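TetR-family transcriptional regulator (Streptomyces coelicolor, PDB 2G7L) probably binds operator DNA as a homodimer through N-terminal helix-turn-helix domains and represses or otherwise controls transcription, with a C-terminal domain likely to sense a small ligand. Local coordinates at the interface of chains A and B. Coordinates in Å, arbitrary orientation; residue numbers count along the deposited sequence, not the author numbering. Chains: chain A/B, TetR-family transcriptional regulator.

Contact 1: the interface of chains A and B. Residues chain A 207-208; chain B 229-230.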
ATOM      1  N   HIS A 207      12.770   9.067   1.391  1.00 60.81           N
ATOM      2  CA  HIS A 207      13.899   8.501   2.155  1.00 62.41           C
ATOM      3  C   HIS A 207      13.829   8.793   3.660  1.00 60.12           C
ATOM      4  O   HIS A 207      14.067   7.898   4.512  1.00 59.69           O
ATOM      5  CB  HIS A 207      15.240   9.077   1.622  1.00 64.55           C
ATOM      6  CG  HIS A 207      16.419   8.880   2.554  1.00 70.92           C
ATOM      7  ND1 HIS A 207      17.103   7.677   2.662  1.00 75.18           N
ATOM      8  CD2 HIS A 207      17.034   9.737   3.411  1.00 74.83           C
ATOM      9  CE1 HIS A 207      18.084   7.807   3.544  1.00 76.68           C
ATOM     10  NE2 HIS A 207      18.061   9.043   4.019  1.00 76.84           N
ATOM     11  N   ASP A 208      13.536  10.057   3.974  1.00 57.82           N
ATOM     12  CA  ASP A 208      13.367  10.501   5.380  1.00 55.96           C
ATOM     13  C   ASP A 208      12.185   9.748   5.994  1.00 53.15           C
ATOM     14  O   ASP A 208      12.312   9.189   7.038  1.00 52.42           O
ATOM     15  CB  ASP A 208      13.159  12.001   5.445  1.00 55.96           C
ATOM     16  CG  ASP A 208      14.447  12.793   5.214  1.00 60.55           C
ATOM     17  OD1 ASP A 208      15.579  12.322   5.591  1.00 59.83           O
ATOM     18  OD2 ASP A 208      14.302  13.926   4.666  1.00 66.35           O
TER
ATOM     19  N   PRO B 229      16.550  16.465   8.764  1.00 72.60           N
ATOM     20  CA  PRO B 229      16.984  16.263   7.376  1.00 74.97           C
ATOM     21  C   PRO B 229      18.141  15.259   7.135  1.00 76.69           C
ATOM     22  O   PRO B 229      19.193  15.349   7.809  1.00 77.30           O
ATOM     23  CB  PRO B 229      17.474  17.667   6.972  1.00 75.13           C
ATOM     24  CG  PRO B 229      17.130  18.615   8.151  1.00 74.34           C
ATOM     25  CD  PRO B 229      16.135  17.865   8.977  1.00 72.33           C
ATOM     26  N   ALA B 230      17.951  14.349   6.156  1.00 77.90           N
ATOM     27  CA  ALA B 230      18.988  13.367   5.681  1.00 77.71           C
ATOM     28  C   ALA B 230      20.418  13.929   5.552  1.00 78.83           C
ATOM     29  O   ALA B 230      21.184  13.513   4.666  1.00 78.92           O
ATOM     30  CB  ALA B 230      18.572  12.764   4.332  1.00 78.03           C
TER

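Contact 2: the interface of chains A and B. Residues chain A 132-133, 136, 142, 145-146; chain B 193, 197.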
ATOM      1  N   LEU A 132      13.003 -12.489   8.252  1.00 45.92           N
ATOM      2  CA  LEU A 132      12.527 -13.155   9.435  1.00 47.24           C
ATOM      3  C   LEU A 132      13.689 -13.501  10.416  1.00 49.60           C
ATOM      4  O   LEU A 132      13.570 -13.332  11.657  1.00 48.29           O
ATOM      5  CB  LEU A 132      11.845 -14.445   9.029  1.00 47.28           C
ATOM      6  CG  LEU A 132      10.391 -14.541   8.639  1.00 46.62           C
ATOM      7  CD1 LEU A 132      10.076 -15.941   8.043  1.00 47.92           C
ATOM      8  CD2 LEU A 132       9.535 -14.353   9.833  1.00 43.70           C
ATOM      9  N   GLU A 133      14.791 -13.979   9.832  1.00 49.15           N
ATOM     10  CA  GLU A 133      16.005 -14.353  10.564  1.00 52.40           C
ATOM     11  C   GLU A 133      16.530 -13.178  11.382  1.00 50.33           C
ATOM     12  O   GLU A 133      16.826 -13.301  12.560  1.00 51.26           O
ATOM     13  CB  GLU A 133      17.079 -14.714   9.515  1.00 50.57           C
ATOM     14  CG  GLU A 133      18.214 -15.600   9.993  1.00 56.91           C
ATOM     15  CD  GLU A 133      19.379 -15.617   8.978  1.00 58.73           C
ATOM     16  OE1 GLU A 133      20.538 -15.487   9.447  1.00 70.53           O
ATOM     17  OE2 GLU A 133      19.155 -15.690   7.726  1.00 60.58           O
ATOM     18  N   ALA A 136      14.069 -11.754  14.038  1.00 49.72           N
ATOM     19  CA  ALA A 136      13.972 -12.706  15.171  1.00 50.39           C
ATOM     20  C   ALA A 136      15.084 -12.481  16.284  1.00 51.14           C
ATOM     21  O   ALA A 136      14.851 -12.801  17.458  1.00 51.18           O
ATOM     22  CB  ALA A 136      14.034 -14.164  14.633  1.00 50.94           C
ATOM     23  N   GLY A 142       7.699 -14.973  18.746  1.00 50.67           N
ATOM     24  CA  GLY A 142       7.679 -15.419  17.345  1.00 49.71           C
ATOM     25  C   GLY A 142       6.449 -14.884  16.597  1.00 48.84           C
ATOM     26  O   GLY A 142       6.533 -14.628  15.388  1.00 48.82           O
ATOM     27  N   VAL A 145       7.377 -11.527  15.389  1.00 45.68           N
ATOM     28  CA  VAL A 145       8.299 -11.513  14.226  1.00 44.08           C
ATOM     29  C   VAL A 145       7.605 -11.976  12.919  1.00 42.66           C
ATOM     30  O   VAL A 145       7.901 -11.459  11.894  1.00 41.78           O
ATOM     31  CB  VAL A 145       9.774 -12.017  14.503  1.00 45.84           C
ATOM     32  CG1 VAL A 145      10.071 -12.401  15.979  1.00 43.88           C
ATOM     33  CG2 VAL A 145      10.382 -12.846  13.411  1.00 41.00           C
ATOM     34  N   ALA A 146       6.651 -12.882  13.033  1.00 40.69           N
ATOM     35  CA  ALA A 146       5.901 -13.448  11.925  1.00 43.27           C
ATOM     36  C   ALA A 146       4.954 -12.398  11.287  1.00 43.76           C
ATOM     37  O   ALA A 146       5.023 -12.198  10.085  1.00 44.75           O
ATOM     38  CB  ALA A 146       5.080 -14.693  12.453  1.00 41.67           C
TER
ATOM     39  N   ALA B 193      13.904 -20.379   9.140  1.00 55.83           N
ATOM     40  CA  ALA B 193      13.211 -19.216   9.759  1.00 55.36           C
ATOM     41  C   ALA B 193      11.746 -19.254   9.341  1.00 54.61           C
ATOM     42  O   ALA B 193      10.882 -19.104  10.196  1.00 55.66           O
ATOM     43  CB  ALA B 193      13.883 -17.890   9.392  1.00 53.79           C
ATOM     44  N   HIS B 197       8.353 -20.065  11.920  1.00 56.83           N
ATOM     45  CA  HIS B 197       7.293 -19.049  12.097  1.00 55.97           C
ATOM     46  C   HIS B 197       5.924 -19.380  11.487  1.00 56.77           C
ATOM     47  O   HIS B 197       5.015 -18.554  11.508  1.00 56.60           O
ATOM     48  CB  HIS B 197       7.812 -17.715  11.654  1.00 54.36           C
ATOM     49  CG  HIS B 197       8.911 -17.197  12.541  1.00 54.18           C
ATOM     50  ND1 HIS B 197      10.247 -17.339  12.236  1.00 50.67           N
ATOM     51  CD2 HIS B 197       8.866 -16.526  13.717  1.00 52.47           C
ATOM     52  CE1 HIS B 197      10.981 -16.765  13.171  1.00 53.20           C
ATOM     53  NE2 HIS B 197      10.165 -16.263  14.084  1.00 54.19           N
TER

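Contact 1: the interface of chains A and B
A:His207 and A:Asp208 receive B:Ala230, the last modelled residue of the partner chain. This is a small tail-on-helix contact between two copies of a TetR-family regulator, a family that dimerises through its all-helical C-terminal domain. Both chain A residues belong to the first turn of helix 206-223, while B:Pro229 and B:Ala230 lie in a loop with no regular structure.

The polar part rests on the carboxylate of A:Asp208. Its OD1 stands 3.2 Å from the backbone N of B:Ala230, but the angle at the hydrogen is 125°, so this is a weak, strongly bent hydrogen bond. The other oxygen, OD2, is 4.0 Å from the N of B:Ala230, and the tail therefore leans toward OD1. A chi1 of -75° sets CG of A:Asp208 beside its own backbone N, and this turn brings OD1 up to the N of B:Ala230. Sitting in the first turn of its helix, this acid may also be favoured by the helix dipole.

The apolar part is carried by the methyl of B:Ala230. CB of B:Ala230 touches ring carbon CD2 of A:His207 at 3.5 Å. The neighbouring ring nitrogen NE2 of A:His207 lies 3.8 Å from CB of B:Ala230, so the methyl meets one corner of the imidazole. CB of B:Ala230 also comes within 3.3 Å of OD1 of A:Asp208, so one methyl touches both acid and ring from the same side. For A:His207, chi1 of 164° carries CG away from the backbone N and sends the ring out toward the tail.

B:Pro229 contributes little surface of its own; its carbonyl carbon is the nearest part to the acid, 4.2 Å from OD1 of A:Asp208.

Contact 2: the interface of chains A and B
B:His197, ending the short helix 192-197, packs against A:Leu132, A:Gly142 and A:Val145 of chain A helices 122-136 and 142-161. Its CB lies 4.2 Å from the methyl CB of A:Ala146. From there chi1 of -67° puts CG opposite the carbonyl carbon of B:His197 and swings the imidazole toward chain A. One face of the ring takes A:Leu132: methyl CD2 sits 3.8 Å above the plane, offset toward the rim near CG and ND1, and the two side chains run past each other in opposite directions. ND1 turns back to its own chain, donating to the carbonyl O of B:Ala193 at 2.8 Å, with 160° at the hydrogen and the acceptor close to the ring plane; this bond should fix the ring's rotation. On the other branch CD2 meets the carbonyl O of A:Gly142 at 3.4 Å. At the tip, CE1 lies 4.0 Å from CG2 of A:Val145. NE2 approaches CG2 of A:Val145 at 3.5 Å, although the nearly eclipsed chi1 of that valine calls for caution. Beside the ring, CB of B:Ala193 packs on CB of A:Leu132 at 4.0 Å. With an alanine at B:His197 the ring and its ND1 are gone, which would probably leave a gap beside A:Leu132 CD2 and the carbonyl of B:Ala193 without this partner. The site packs a short helix of one subunit onto its partner and probably helps hold the dimer together.

Contact 1 and contact 2 lie about 28 Å apart, measured between the centres of their C-alpha atoms, and share no residues. Chain A supplies helix 206-223 to contact 1 and helices 122-136 and 142-161 to contact 2; chain B answers with the end of its modelled C-terminal tail in the first and helix 192-197 in the second. In both, a short segment of one subunit reaches onto helices of the other. Because the interface is two-fold symmetric, each has a twin with the chains exchanged. Such embraces probably supplement the main helix packing of a TetR-type dimer, with the slighter contact 1 likely to add less.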